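Local coordinates for adherence and virulence protein A (Streptococcus pneumoniae, PDB 6PON) that binds fibronectin and probably helps the pneumococcus adhere to host tissue, at residues B[120-124]-B[125-129]; B[6-9]-B[10-13]. All coordinates share one frame; numbering follows the deposited sequence.

Contact 1: B[120-124]-B[125-129]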
loop_
_atom_site.group_PDB
_atom_site.type_symbol
_atom_site.label_atom_id
_atom_site.label_comp_id
_atom_site.label_asym_id
_atom_site.label_seq_id
_atom_site.Cartn_x
_atom_site.Cartn_y
_atom_site.Cartn_z
ATOM N N ILE B 120 -19.033 1.489 -31.673
ATOM C CA ILE B 120 -18.777 2.894 -31.383
ATOM C C ILE B 120 -17.354 3.021 -30.858
ATOM O O ILE B 120 -16.950 2.284 -29.955
ATOM C CB ILE B 120 -19.799 3.505 -30.396
ATOM C CG1 ILE B 120 -19.461 4.975 -30.137
ATOM C CG2 ILE B 120 -19.874 2.730 -29.050
ATOM C CD1 ILE B 120 -20.458 5.696 -29.236
ATOM N N GLU B 121 -16.593 3.935 -31.454
ATOM C CA GLU B 121 -15.250 4.286 -31.025
ATOM C C GLU B 121 -15.303 5.710 -30.505
ATOM O O GLU B 121 -15.672 6.628 -31.249
ATOM C CB GLU B 121 -14.253 4.191 -32.178
ATOM C CG GLU B 121 -14.275 2.876 -32.930
ATOM C CD GLU B 121 -13.484 2.976 -34.216
ATOM O OE1 GLU B 121 -13.015 4.109 -34.507
ATOM O OE2 GLU B 121 -13.326 1.945 -34.918
ATOM N N ILE B 122 -14.951 5.885 -29.239
ATOM C CA ILE B 122 -14.969 7.189 -28.594
ATOM C C ILE B 122 -13.512 7.614 -28.482
ATOM O O ILE B 122 -12.814 7.278 -27.525
ATOM C CB ILE B 122 -15.680 7.142 -27.253
ATOM C CG1 ILE B 122 -17.112 6.669 -27.490
ATOM C CG2 ILE B 122 -15.668 8.508 -26.603
ATOM C CD1 ILE B 122 -17.795 6.160 -26.262
ATOM N N MET B 123 -13.054 8.353 -29.491
ATOM C CA MET B 123 -11.656 8.706 -29.716
ATOM C C MET B 123 -11.531 10.175 -30.061
ATOM O O MET B 123 -10.871 10.551 -31.032
ATOM C CB MET B 123 -11.050 7.877 -30.849
ATOM C CG MET B 123 -11.224 6.366 -30.704
ATOM S SD MET B 123 -9.996 5.697 -29.582
ATOM C CE MET B 123 -10.610 4.040 -29.321
ATOM N N GLY B 124 -12.197 11.027 -29.291
ATOM C CA GLY B 124 -12.125 12.455 -29.520
ATOM C C GLY B 124 -12.412 12.852 -30.956
ATOM O O GLY B 124 -13.479 12.544 -31.493
ATOM N N LYS B 125 -11.436 13.508 -31.591
ATOM C CA LYS B 125 -11.582 13.988 -32.960
ATOM C C LYS B 125 -11.905 12.856 -33.936
ATOM O O LYS B 125 -12.544 13.087 -34.966
ATOM C CB LYS B 125 -10.293 14.720 -33.357
ATOM C CG LYS B 125 -9.895 14.610 -34.813
ATOM C CD LYS B 125 -8.405 14.795 -34.978
ATOM C CE LYS B 125 -8.079 16.256 -35.105
ATOM N NZ LYS B 125 -8.674 16.809 -36.352
ATOM N N HIS B 126 -11.501 11.628 -33.624
ATOM C CA HIS B 126 -11.681 10.493 -34.512
ATOM C C HIS B 126 -12.831 9.589 -34.103
ATOM O O HIS B 126 -12.966 8.497 -34.660
ATOM C CB HIS B 126 -10.388 9.686 -34.577
ATOM C CG HIS B 126 -9.230 10.456 -35.131
ATOM N ND1 HIS B 126 -9.316 11.201 -36.289
ATOM C CD2 HIS B 126 -7.960 10.598 -34.685
ATOM C CE1 HIS B 126 -8.147 11.766 -36.532
ATOM N NE2 HIS B 126 -7.308 11.419 -35.571
ATOM N N SER B 127 -13.653 10.004 -33.140
ATOM C CA SER B 127 -14.806 9.204 -32.753
ATOM C C SER B 127 -15.651 8.900 -33.976
ATOM O O SER B 127 -15.713 9.695 -34.921
ATOM C CB SER B 127 -15.652 9.928 -31.712
ATOM O OG SER B 127 -14.876 10.247 -30.574
ATOM N N ASN B 128 -16.271 7.718 -33.965
ATOM C CA ASN B 128 -17.049 7.257 -35.103
ATOM C C ASN B 128 -17.969 6.116 -34.682
ATOM O O ASN B 128 -17.785 5.491 -33.633
ATOM C CB ASN B 128 -16.138 6.822 -36.254
ATOM C CG ASN B 128 -16.690 7.219 -37.611
ATOM O OD1 ASN B 128 -17.906 7.220 -37.837
ATOM N ND2 ASN B 128 -15.796 7.581 -38.517
ATOM N N ILE B 129 -18.981 5.871 -35.517
ATOM C CA ILE B 129 -19.979 4.832 -35.297
ATOM C C ILE B 129 -20.100 4.056 -36.596
ATOM O O ILE B 129 -20.292 4.652 -37.663
ATOM C CB ILE B 129 -21.346 5.410 -34.875
ATOM C CG1 ILE B 129 -21.230 6.185 -33.556
ATOM C CG2 ILE B 129 -22.390 4.306 -34.734
ATOM C CD1 ILE B 129 -22.515 6.956 -33.183
#
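Ser127 folds back onto the chain just ahead of it and closes the turn of a beta hairpin, the connection between strands 113-121 and 128-133. Its hydroxyl works in both directions: OG receives the amide of Met123, with N to OG 2.8 Å, and gives its own hydrogen to the carbonyl O of Gly124, 2.8 Å from OG. What brings it there is the first torsion, which sets OG beside the backbone N of Ser127 and anti to its carbonyl carbon (chi1 -57°). Ser127 N, brought round by the turn, and OG reach Gly124 O from the same face of its carbonyl plane, a double grip on a single acceptor. The bend itself passes through Gly124, whose phi is positive, and is tightened by His126 N, which bonds to Met123 O at 2.9 Å.

Next to the turn the strands pair at once. Glu121 and Asn128 form an antiparallel hydrogen-bonded pair, its Glu121 N to Asn128 O link nearly straight at 173°, while Ile120 and Ile129 make the next, non-hydrogen-bonded pair. These two isoleucines lie side by side and point the same way, CG1 to CG1 at 4.0 Å, toward Leu50 of strand 44-51. On the other face of the sheet the Glu121 carboxylate forms a salt bridge with Arg154 and a hydrogen bond with Tyr162. The Asn128 amide is fixed at both ends: ND2 donates to Lys144 O, and OD1 accepts from Ile129 N at 2.9 Å, in the carbonyl plane and on a lone pair.

Contact 2: B[6-9]-B[10-13]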
loop_
_atom_site.group_PDB
_atom_site.type_symbol
_atom_site.label_atom_id
_atom_site.label_comp_id
_atom_site.label_asym_id
_atom_site.label_seq_id
_atom_site.Cartn_x
_atom_site.Cartn_y
_atom_site.Cartn_z
ATOM N N PHE B 6 -12.194 3.185 -18.132
ATOM C CA PHE B 6 -12.612 2.804 -16.787
ATOM C C PHE B 6 -14.099 3.060 -16.582
ATOM O O PHE B 6 -14.829 2.179 -16.113
ATOM C CB PHE B 6 -11.770 3.574 -15.760
ATOM C CG PHE B 6 -12.139 3.301 -14.325
ATOM C CD1 PHE B 6 -11.951 2.045 -13.769
ATOM C CD2 PHE B 6 -12.635 4.312 -13.526
ATOM C CE1 PHE B 6 -12.278 1.798 -12.442
ATOM C CE2 PHE B 6 -12.957 4.077 -12.197
ATOM C CZ PHE B 6 -12.778 2.830 -11.650
ATOM N N PHE B 7 -14.566 4.268 -16.930
ATOM C CA PHE B 7 -15.997 4.553 -16.870
ATOM C C PHE B 7 -16.782 3.589 -17.746
ATOM O O PHE B 7 -17.821 3.049 -17.338
ATOM C CB PHE B 7 -16.265 5.989 -17.306
ATOM C CG PHE B 7 -17.682 6.441 -17.074
ATOM C CD1 PHE B 7 -18.645 6.299 -18.069
ATOM C CD2 PHE B 7 -18.051 7.020 -15.866
ATOM C CE1 PHE B 7 -19.952 6.710 -17.861
ATOM C CE2 PHE B 7 -19.353 7.438 -15.649
ATOM C CZ PHE B 7 -20.314 7.277 -16.652
ATOM N N LEU B 8 -16.299 3.370 -18.967
ATOM C CA LEU B 8 -17.019 2.531 -19.912
ATOM C C LEU B 8 -17.106 1.099 -19.417
ATOM O O LEU B 8 -18.105 0.417 -19.671
ATOM C CB LEU B 8 -16.330 2.605 -21.274
ATOM C CG LEU B 8 -16.885 1.840 -22.476
ATOM C CD1 LEU B 8 -18.313 2.249 -22.703
ATOM C CD2 LEU B 8 -16.023 2.101 -23.729
ATOM N N HIS B 9 -16.082 0.633 -18.687
ATOM C CA HIS B 9 -16.160 -0.695 -18.086
ATOM C C HIS B 9 -17.386 -0.814 -17.203
ATOM O O HIS B 9 -18.056 -1.856 -17.193
ATOM C CB HIS B 9 -14.887 -0.998 -17.289
ATOM C CG HIS B 9 -14.949 -2.272 -16.494
ATOM N ND1 HIS B 9 -14.258 -3.408 -16.854
ATOM C CD2 HIS B 9 -15.602 -2.577 -15.348
ATOM C CE1 HIS B 9 -14.495 -4.364 -15.974
ATOM N NE2 HIS B 9 -15.307 -3.884 -15.048
ATOM N N HIS B 10 -17.712 0.252 -16.467
ATOM C CA HIS B 10 -18.865 0.194 -15.579
ATOM C C HIS B 10 -20.170 0.236 -16.362
ATOM O O HIS B 10 -21.055 -0.602 -16.144
ATOM C CB HIS B 10 -18.795 1.320 -14.545
ATOM C CG HIS B 10 -17.801 1.059 -13.457
ATOM N ND1 HIS B 10 -18.164 0.611 -12.204
ATOM C CD2 HIS B 10 -16.451 1.144 -13.448
ATOM C CE1 HIS B 10 -17.082 0.456 -11.466
ATOM N NE2 HIS B 10 -16.029 0.763 -12.200
ATOM N N ILE B 11 -20.311 1.183 -17.294
ATOM C CA ILE B 11 -21.620 1.340 -17.922
ATOM C C ILE B 11 -21.927 0.188 -18.876
ATOM O O ILE B 11 -23.099 -0.150 -19.088
ATOM C CB ILE B 11 -21.744 2.701 -18.636
ATOM C CG1 ILE B 11 -23.232 2.969 -18.957
ATOM C CG2 ILE B 11 -20.885 2.727 -19.897
ATOM C CD1 ILE B 11 -23.585 4.436 -19.220
ATOM N N VAL B 12 -20.904 -0.448 -19.448
ATOM C CA VAL B 12 -21.194 -1.497 -20.415
ATOM C C VAL B 12 -21.780 -2.704 -19.705
ATOM O O VAL B 12 -22.542 -3.476 -20.303
ATOM C CB VAL B 12 -19.943 -1.857 -21.234
ATOM C CG1 VAL B 12 -18.984 -2.652 -20.402
ATOM C CG2 VAL B 12 -20.331 -2.648 -22.475
ATOM N N GLU B 13 -21.479 -2.861 -18.411
ATOM C CA GLU B 13 -22.125 -3.906 -17.621
ATOM C C GLU B 13 -23.617 -3.627 -17.440
ATOM O O GLU B 13 -24.438 -4.552 -17.534
ATOM C CB GLU B 13 -21.426 -4.050 -16.268
ATOM C CG GLU B 13 -22.002 -5.174 -15.444
ATOM C CD GLU B 13 -21.760 -6.528 -16.085
ATOM O OE1 GLU B 13 -22.716 -7.324 -16.219
ATOM O OE2 GLU B 13 -20.612 -6.835 -16.464
#
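Ile11 and Val12 donate their amides back one helical turn, Ile11 N to Phe7 O at 3.1 Å and Val12 N to Leu8 O at 2.9 Å, both with ordinary helical geometry within helix 5-19. The amide of His10 is held less well, splitting between weak bonds to Phe6 O and Phe7 O. The ring of His10 also comes to the Phe6 carbonyl: its CD2 edge lies 3.3 Å from Phe6 O, which sits in the plane of the imidazole.

From there the imidazole runs alongside Phe6 and turns its edge to the face of the phenyl ring, a T-shaped pair with planes at 75° and NE2 3.9 Å from Phe6 CZ. His9 joins from another direction, its ring edge directed at the His10 face with planes at 66°. The two neighbouring histidines reach this edge-to-face meeting with different first torsions: CG of His9 is anti to its backbone N (chi1 173°), whereas that of His10 lies beside its own N. His10 ND1 hydrogen-bonds to Thr230 OG1 of the second subunit, which probably helps to fix the rotation of the ring.

Around the helix the packing becomes apolar. Leu8 and Ile11 approach at a slant, CD1 to CG2 at 3.8 Å, and Val12 settles its CG1 against Leu8 O and His9 O while its side chain also meets Ile91 and Gln93 of strand 87-93. Phe6 stacks on Phe225 of the second subunit, and Phe7 meets Phe239 there edge-to-face. Phe6, His9 and His10 form an aromatic cluster on a helix of which one side packs on strand 87-93 and another lies in the subunit interface.

In the fold
Contact 2 comes first along the chain, in helix 5-19, and contact 1 follows much later at a hairpin turn of the five-stranded antiparallel sheet. Their centres are about 16 Å apart and their nearest atoms about 5 Å, so they do not touch. Phe3, just before the helix, bridges the gap: it meets Phe7 and Leu8 of contact 2 and Ile122 of contact 1. Both involve that sheet: contact 1 is the turn joining two of its strands, and contact 2 packs on strand 87-93 through Leu8, His9 and Val12. They differ in quaternary role, since the second subunit reaches Phe6, Phe7, His10 and Ile11 of contact 2 and does not touch 120-129.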